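PDB 2NLZ: cephalosporin acylase from Bacillus halodurans, which hydrolyses the amide bond that joins the acyl side chain to cephalosporins, and belongs to the gamma-glutamyltranspeptidase family. Local coordinates for the interface of chains A and B and the interface of chains A and C. Residues are numbered along the deposited sequence; one frame, centred on the assembly and turned at random. Chains: chain A/B/C, Cephalosporin acylase.

Contact 1: the interface of chains A and B. Residues chain A 487, 490-491, 494, 500, 502; chain B 483, 502, 504.
With chi1 of -144° and chi2 of 44°, B:Leu504 sets its two methyls side by side in the groove between helix and strand of chain A, CD2 on A:Ala490 and A:Ile500, CD1 on A:Val487 and A:Val502, while A:Val502 and B:Val502 each hold CG1 anti to their own backbone N. The leucine is the knob of this patch, with 101 Å² of its surface hidden by the partner. Its CD2 lies 3.6 Å from CG2 of A:Ile500. The same methyl meets the helix at A:Ala490, whose CB is 3.7 Å from CD2 of B:Leu504; a short side chain suits this place because it lets the leucine come close to the helix. The leucine side chain crosses A:Val502 at about a right angle, and CD1 packs 3.9 Å from CG2 of A:Val502.

Beside the leucine, the two Val502 side chains cross obliquely, with CB of A:Val502 3.7 Å from CG1 of B:Val502. Branching at CB gives each valine a broad, stiff apolar surface close to its strand. A:Val487, its CG1 also anti to the backbone N (chi1 176°), straddles CB of B:Pro483, the side chains crossing at about a right angle, with CG2 lying 3.8 Å from CB of B:Pro483. The rigid proline offers a compact surface to this forked end. A:Gln491 runs extended beyond CG and lays its aliphatic stem obliquely against the leucine. The patch is therefore held by apolar packing, without polar pairing between its two sides.

In the fold, helix 487-495 and strand 499-502 of chain A together form the receiving surface, and chain B inserts the loop residue that follows its own strand 499-502.

Contact 2: the interface of chains A and C. Residues chain A 13-17, 463, 467, 530; chain C 10, 13-16, 467, 530.
A:Ser14 and C:Ser14, both in extended backbone conformations, form an antiparallel beta bridge in which N of A:Ser14 donates to O of C:Ser14 at 3.0 Å and the reciprocal bond completes the pair. Each serine turns OG anti to its backbone N (chi1 -155° in chain A) and so reaches an aspartate of the other subunit. OG of C:Ser14 donates to OD1 of A:Asp467 at 2.7 Å, approaching from above the carboxylate plane. Serine suits the bridge because its short side chain brings a donor to the partner's carboxylate while its backbone still pairs. NE2 of A:Gln463 also donates to OD1 of A:Asp467, at 3.0 Å, so two donors grip one oxygen and probably help keep the carboxylate ionised.

The Arg16 chains extend from CG to NE and reach toward each other tip to tip, guanidinium planes 20° apart, each CG over a face of the other guanidinium. NH1 of A:Arg16 is 4.2 Å from NH1 of C:Arg16, a like-charge approach probably offset by the carbonyl at each edge. NE of A:Arg16 donates at 2.6 Å to O of C:Arg15, in the guanidinium plane. In the two-fold related exchange, NE of C:Arg16 meets O of A:Arg15 at 3.0 Å, 165° at H. Water 1 links NH2 of A:Arg16 to the carbonyls of A:Pro530 and C:Arg15; arginine's several N-H groups serve carbonyl and water together. An alanine here would remove the NE donor, water 1's NH2 partner and the CG packing, and would probably weaken the junction.

C:Tyr10 crosses A:Asn17 at about a right angle, its OH 3.4 Å from CA of A:Asn17. Its CD2 atom lies over the rim of one guanidinium face of A:Arg15, 4.0 Å above the plane. The matched bonds pair N-terminal segments of chains A and C, and are likely to stabilise the deposited tetramer if it is the biological assembly.

Contact 1: the interface of chains A and B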
loop_
_atom_site.group_PDB
_atom_site.type_symbol
_atom_site.label_atom_id
_atom_site.label_comp_id
_atom_site.label_asym_id
_atom_site.label_seq_id
_atom_site.Cartn_x
_atom_site.Cartn_y
_atom_site.Cartn_z
ATOM N N VAL A 487 3.642 5.650 -7.879
ATOM C CA VAL A 487 5.060 5.925 -8.059
ATOM C C VAL A 487 5.550 5.492 -9.439
ATOM O O VAL A 487 6.310 6.216 -10.071
ATOM C CB VAL A 487 5.885 5.287 -6.920
ATOM C CG1 VAL A 487 7.384 5.470 -7.134
ATOM C CG2 VAL A 487 5.464 5.887 -5.592
ATOM N N ALA A 490 4.463 8.095 -11.856
ATOM C CA ALA A 490 5.250 9.297 -11.590
ATOM C C ALA A 490 6.629 9.220 -12.233
ATOM O O ALA A 490 7.087 10.185 -12.847
ATOM C CB ALA A 490 5.376 9.536 -10.087
ATOM N N GLN A 491 7.275 8.064 -12.105
ATOM C CA GLN A 491 8.596 7.814 -12.673
ATOM C C GLN A 491 8.570 7.769 -14.202
ATOM O O GLN A 491 9.547 8.143 -14.873
ATOM C CB GLN A 491 9.156 6.508 -12.109
ATOM C CG GLN A 491 9.567 6.596 -10.648
ATOM C CD GLN A 491 10.128 5.295 -10.121
ATOM O OE1 GLN A 491 10.498 4.407 -10.887
ATOM N NE2 GLN A 491 10.206 5.179 -8.805
ATOM N N VAL A 494 8.454 11.224 -15.491
ATOM C CA VAL A 494 9.807 11.790 -15.467
ATOM C C VAL A 494 10.580 11.416 -16.738
ATOM O O VAL A 494 11.241 12.261 -17.351
ATOM C CB VAL A 494 10.586 11.380 -14.184
ATOM C CG1 VAL A 494 12.016 11.919 -14.197
ATOM C CG2 VAL A 494 9.883 11.917 -12.967
ATOM N N ILE A 500 8.838 15.960 -12.060
ATOM C CA ILE A 500 7.920 15.548 -10.997
ATOM C C ILE A 500 8.570 15.691 -9.619
ATOM O O ILE A 500 9.719 15.301 -9.435
ATOM C CB ILE A 500 7.404 14.085 -11.207
ATOM C CG1 ILE A 500 6.708 13.928 -12.558
ATOM C CG2 ILE A 500 6.444 13.656 -10.111
ATOM C CD1 ILE A 500 5.294 14.499 -12.622
ATOM N N VAL A 502 7.356 14.813 -5.562
ATOM C CA VAL A 502 6.419 14.366 -4.547
ATOM C C VAL A 502 6.461 15.368 -3.394
ATOM O O VAL A 502 7.533 15.639 -2.843
ATOM C CB VAL A 502 6.771 12.953 -4.042
ATOM C CG1 VAL A 502 5.811 12.518 -2.967
ATOM C CG2 VAL A 502 6.745 11.956 -5.185
ATOM N N PRO B 483 10.327 7.076 -2.021
ATOM C CA PRO B 483 8.868 7.026 -2.246
ATOM C C PRO B 483 8.158 6.012 -1.328
ATOM O O PRO B 483 6.992 6.181 -0.982
ATOM C CB PRO B 483 8.748 6.561 -3.708
ATOM C CG PRO B 483 10.024 6.923 -4.336
ATOM C CD PRO B 483 11.078 6.843 -3.273
ATOM N N VAL B 502 10.758 13.837 -0.317
ATOM C CA VAL B 502 10.608 12.564 -1.007
ATOM C C VAL B 502 11.291 12.679 -2.371
ATOM O O VAL B 502 10.972 13.563 -3.173
ATOM C CB VAL B 502 9.117 12.142 -1.144
ATOM C CG1 VAL B 502 8.986 10.833 -1.922
ATOM C CG2 VAL B 502 8.462 11.998 0.225
ATOM N N LEU B 504 12.275 10.965 -5.987
ATOM C CA LEU B 504 11.732 10.004 -6.917
ATOM C C LEU B 504 12.820 9.283 -7.711
ATOM O O LEU B 504 12.587 8.197 -8.239
ATOM C CB LEU B 504 10.768 10.730 -7.850
ATOM C CG LEU B 504 9.513 10.006 -8.326
ATOM C CD1 LEU B 504 8.806 9.266 -7.206
ATOM C CD2 LEU B 504 8.599 11.040 -8.907
#

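Contact 2: the interface of chains A and C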
loop_
_atom_site.group_PDB
_atom_site.type_symbol
_atom_site.label_atom_id
_atom_site.label_comp_id
_atom_site.label_asym_id
_atom_site.label_seq_id
_atom_site.Cartn_x
_atom_site.Cartn_y
_atom_site.Cartn_z
ATOM N N PRO A 13 -4.900 3.706 6.857
ATOM C CA PRO A 13 -5.835 4.371 5.945
ATOM C C PRO A 13 -7.279 4.274 6.443
ATOM O O PRO A 13 -7.669 3.271 7.052
ATOM C CB PRO A 13 -5.660 3.602 4.628
ATOM C CG PRO A 13 -5.188 2.244 5.039
ATOM C CD PRO A 13 -4.467 2.385 6.357
ATOM N N SER A 14 -8.060 5.318 6.184
ATOM C CA SER A 14 -9.452 5.366 6.625
ATOM C C SER A 14 -10.415 5.310 5.423
ATOM O O SER A 14 -9.975 5.255 4.277
ATOM C CB SER A 14 -9.678 6.613 7.498
ATOM O OG SER A 14 -10.772 6.449 8.389
ATOM N N ARG A 15 -11.717 5.294 5.708
ATOM C CA ARG A 15 -12.772 5.236 4.691
ATOM C C ARG A 15 -13.818 6.313 4.965
ATOM O O ARG A 15 -14.240 6.497 6.112
ATOM C CB ARG A 15 -13.470 3.867 4.716
ATOM C CG ARG A 15 -13.143 2.902 3.570
ATOM C CD ARG A 15 -14.165 2.956 2.422
ATOM N NE ARG A 15 -15.469 2.384 2.759
ATOM C CZ ARG A 15 -15.968 1.243 2.285
ATOM N NH1 ARG A 15 -15.288 0.491 1.434
ATOM N NH2 ARG A 15 -17.169 0.851 2.670
ATOM N N ARG A 16 -14.237 7.023 3.922
ATOM C CA ARG A 16 -15.394 7.908 4.012
ATOM C C ARG A 16 -16.418 7.413 3.012
ATOM O O ARG A 16 -16.165 7.415 1.811
ATOM C CB ARG A 16 -15.027 9.361 3.707
ATOM C CG ARG A 16 -14.413 10.096 4.869
ATOM C CD ARG A 16 -14.012 11.522 4.483
ATOM N NE ARG A 16 -13.326 12.223 5.579
ATOM C CZ ARG A 16 -13.929 12.910 6.550
ATOM N NH1 ARG A 16 -15.249 13.026 6.592
ATOM N NH2 ARG A 16 -13.204 13.495 7.479
ATOM N N ASN A 17 -17.555 6.953 3.510
ATOM C CA ASN A 17 -18.658 6.562 2.650
ATOM C C ASN A 17 -19.366 7.805 2.153
ATOM O O ASN A 17 -19.443 8.812 2.873
ATOM C CB ASN A 17 -19.670 5.674 3.397
ATOM C CG ASN A 17 -19.248 4.208 3.457
ATOM O OD1 ASN A 17 -18.256 3.797 2.858
ATOM N ND2 ASN A 17 -20.015 3.411 4.185
ATOM N N GLN A 463 -17.103 11.256 -3.198
ATOM C CA GLN A 463 -16.046 11.043 -2.213
ATOM C C GLN A 463 -14.762 10.494 -2.825
ATOM O O GLN A 463 -13.697 11.066 -2.637
ATOM C CB GLN A 463 -16.522 10.092 -1.132
ATOM C CG GLN A 463 -15.637 10.129 0.072
ATOM C CD GLN A 463 -15.364 11.558 0.536
ATOM O OE1 GLN A 463 -16.285 12.278 0.939
ATOM N NE2 GLN A 463 -14.090 11.973 0.483
ATOM N N ASP A 467 -11.078 11.718 -2.929
ATOM C CA ASP A 467 -10.057 10.883 -2.317
ATOM C C ASP A 467 -8.867 10.723 -3.245
ATOM O O ASP A 467 -7.726 10.663 -2.790
ATOM C CB ASP A 467 -10.622 9.500 -1.998
ATOM C CG ASP A 467 -11.635 9.518 -0.868
ATOM O OD1 ASP A 467 -11.568 10.416 -0.011
ATOM O OD2 ASP A 467 -12.499 8.616 -0.832
ATOM N N PRO A 530 -11.147 14.817 2.338
ATOM C CA PRO A 530 -10.550 14.021 3.412
ATOM C C PRO A 530 -9.258 14.603 3.981
ATOM O O PRO A 530 -8.908 14.298 5.102
ATOM C CB PRO A 530 -10.285 12.669 2.748
ATOM C CG PRO A 530 -10.132 12.986 1.310
ATOM C CD PRO A 530 -10.990 14.181 1.021
ATOM N N TYR C 10 -15.026 2.531 -3.981
ATOM C CA TYR C 10 -14.048 3.442 -3.385
ATOM C C TYR C 10 -12.615 2.965 -3.694
ATOM O O TYR C 10 -12.008 2.251 -2.897
ATOM C CB TYR C 10 -14.288 3.574 -1.874
ATOM C CG TYR C 10 -15.689 4.026 -1.487
ATOM C CD1 TYR C 10 -15.980 5.371 -1.302
ATOM C CD2 TYR C 10 -16.717 3.110 -1.304
ATOM C CE1 TYR C 10 -17.252 5.791 -0.948
ATOM C CE2 TYR C 10 -17.990 3.521 -0.957
ATOM C CZ TYR C 10 -18.254 4.864 -0.776
ATOM O OH TYR C 10 -19.531 5.258 -0.404
ATOM N N PRO C 13 -7.883 5.273 -0.810
ATOM C CA PRO C 13 -8.023 5.433 0.634
ATOM C C PRO C 13 -8.367 6.867 1.045
ATOM O O PRO C 13 -7.977 7.824 0.374
ATOM C CB PRO C 13 -6.645 5.033 1.161
ATOM C CG PRO C 13 -5.716 5.350 0.043
ATOM C CD PRO C 13 -6.476 5.090 -1.214
ATOM N N SER C 14 -9.094 6.996 2.148
ATOM C CA SER C 14 -9.598 8.287 2.610
ATOM C C SER C 14 -9.027 8.602 3.995
ATOM O O SER C 14 -8.315 7.795 4.579
ATOM C CB SER C 14 -11.142 8.294 2.626
ATOM O OG SER C 14 -11.690 9.604 2.522
ATOM N N ARG C 15 -9.341 9.789 4.498
ATOM C CA ARG C 15 -8.839 10.274 5.781
ATOM C C ARG C 15 -9.992 10.816 6.607
ATOM O O ARG C 15 -10.820 11.578 6.094
ATOM C CB ARG C 15 -7.817 11.401 5.566
ATOM C CG ARG C 15 -6.347 11.062 5.821
ATOM C CD ARG C 15 -5.891 11.440 7.238
ATOM N NE ARG C 15 -5.798 12.885 7.451
ATOM C CZ ARG C 15 -4.678 13.568 7.679
ATOM N NH1 ARG C 15 -3.500 12.960 7.741
ATOM N NH2 ARG C 15 -4.745 14.878 7.854
ATOM N N ARG C 16 -10.040 10.429 7.875
ATOM C CA ARG C 16 -10.956 11.035 8.816
ATOM C C ARG C 16 -10.101 11.677 9.894
ATOM O O ARG C 16 -9.312 10.996 10.554
ATOM C CB ARG C 16 -11.929 10.011 9.412
ATOM C CG ARG C 16 -13.161 9.773 8.569
ATOM C CD ARG C 16 -14.134 8.846 9.240
ATOM N NE ARG C 16 -15.150 8.392 8.299
ATOM C CZ ARG C 16 -16.370 8.909 8.201
ATOM N NH1 ARG C 16 -16.743 9.900 8.993
ATOM N NH2 ARG C 16 -17.222 8.431 7.306
ATOM N N ASP C 467 -9.659 3.175 12.967
ATOM C CA ASP C 467 -9.149 2.963 11.605
ATOM C C ASP C 467 -8.348 1.678 11.502
ATOM O O ASP C 467 -8.414 0.983 10.477
ATOM C CB ASP C 467 -8.246 4.124 11.148
ATOM C CG ASP C 467 -9.008 5.412 10.904
ATOM O OD1 ASP C 467 -10.228 5.351 10.600
ATOM O OD2 ASP C 467 -8.375 6.490 11.025
ATOM N N PRO C 530 -15.121 4.100 10.441
ATOM C CA PRO C 530 -14.976 4.375 9.009
ATOM C C PRO C 530 -15.613 3.333 8.101
ATOM O O PRO C 530 -15.839 3.621 6.926
ATOM C CB PRO C 530 -13.466 4.376 8.804
ATOM C CG PRO C 530 -12.957 3.463 9.861
ATOM C CD PRO C 530 -13.854 3.638 11.042
HETATM O O HOH W 1 -10.731 14.384 7.225
HETATM O O HOH W 2 -17.736 5.935 6.321
HETATM O O HOH W 3 -10.204 1.531 7.822
#

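About 23 Å separates the centres of the C-alpha atoms of contact 1 and contact 2, and no residue is common to both. Chain A takes part in each, using a helix and strand late in its sequence for contact 1 and, for contact 2, its N-terminal segment together with helix 462-467 and the loop after strand 524-528. The two contacts also differ in chemistry: one is apolar, the other rich in hydrogen bonds, charge and water. Because both interfaces are two-fold symmetric, their combination can join four copies into the deposited assembly, although the structure alone does not establish that tetramer in solution.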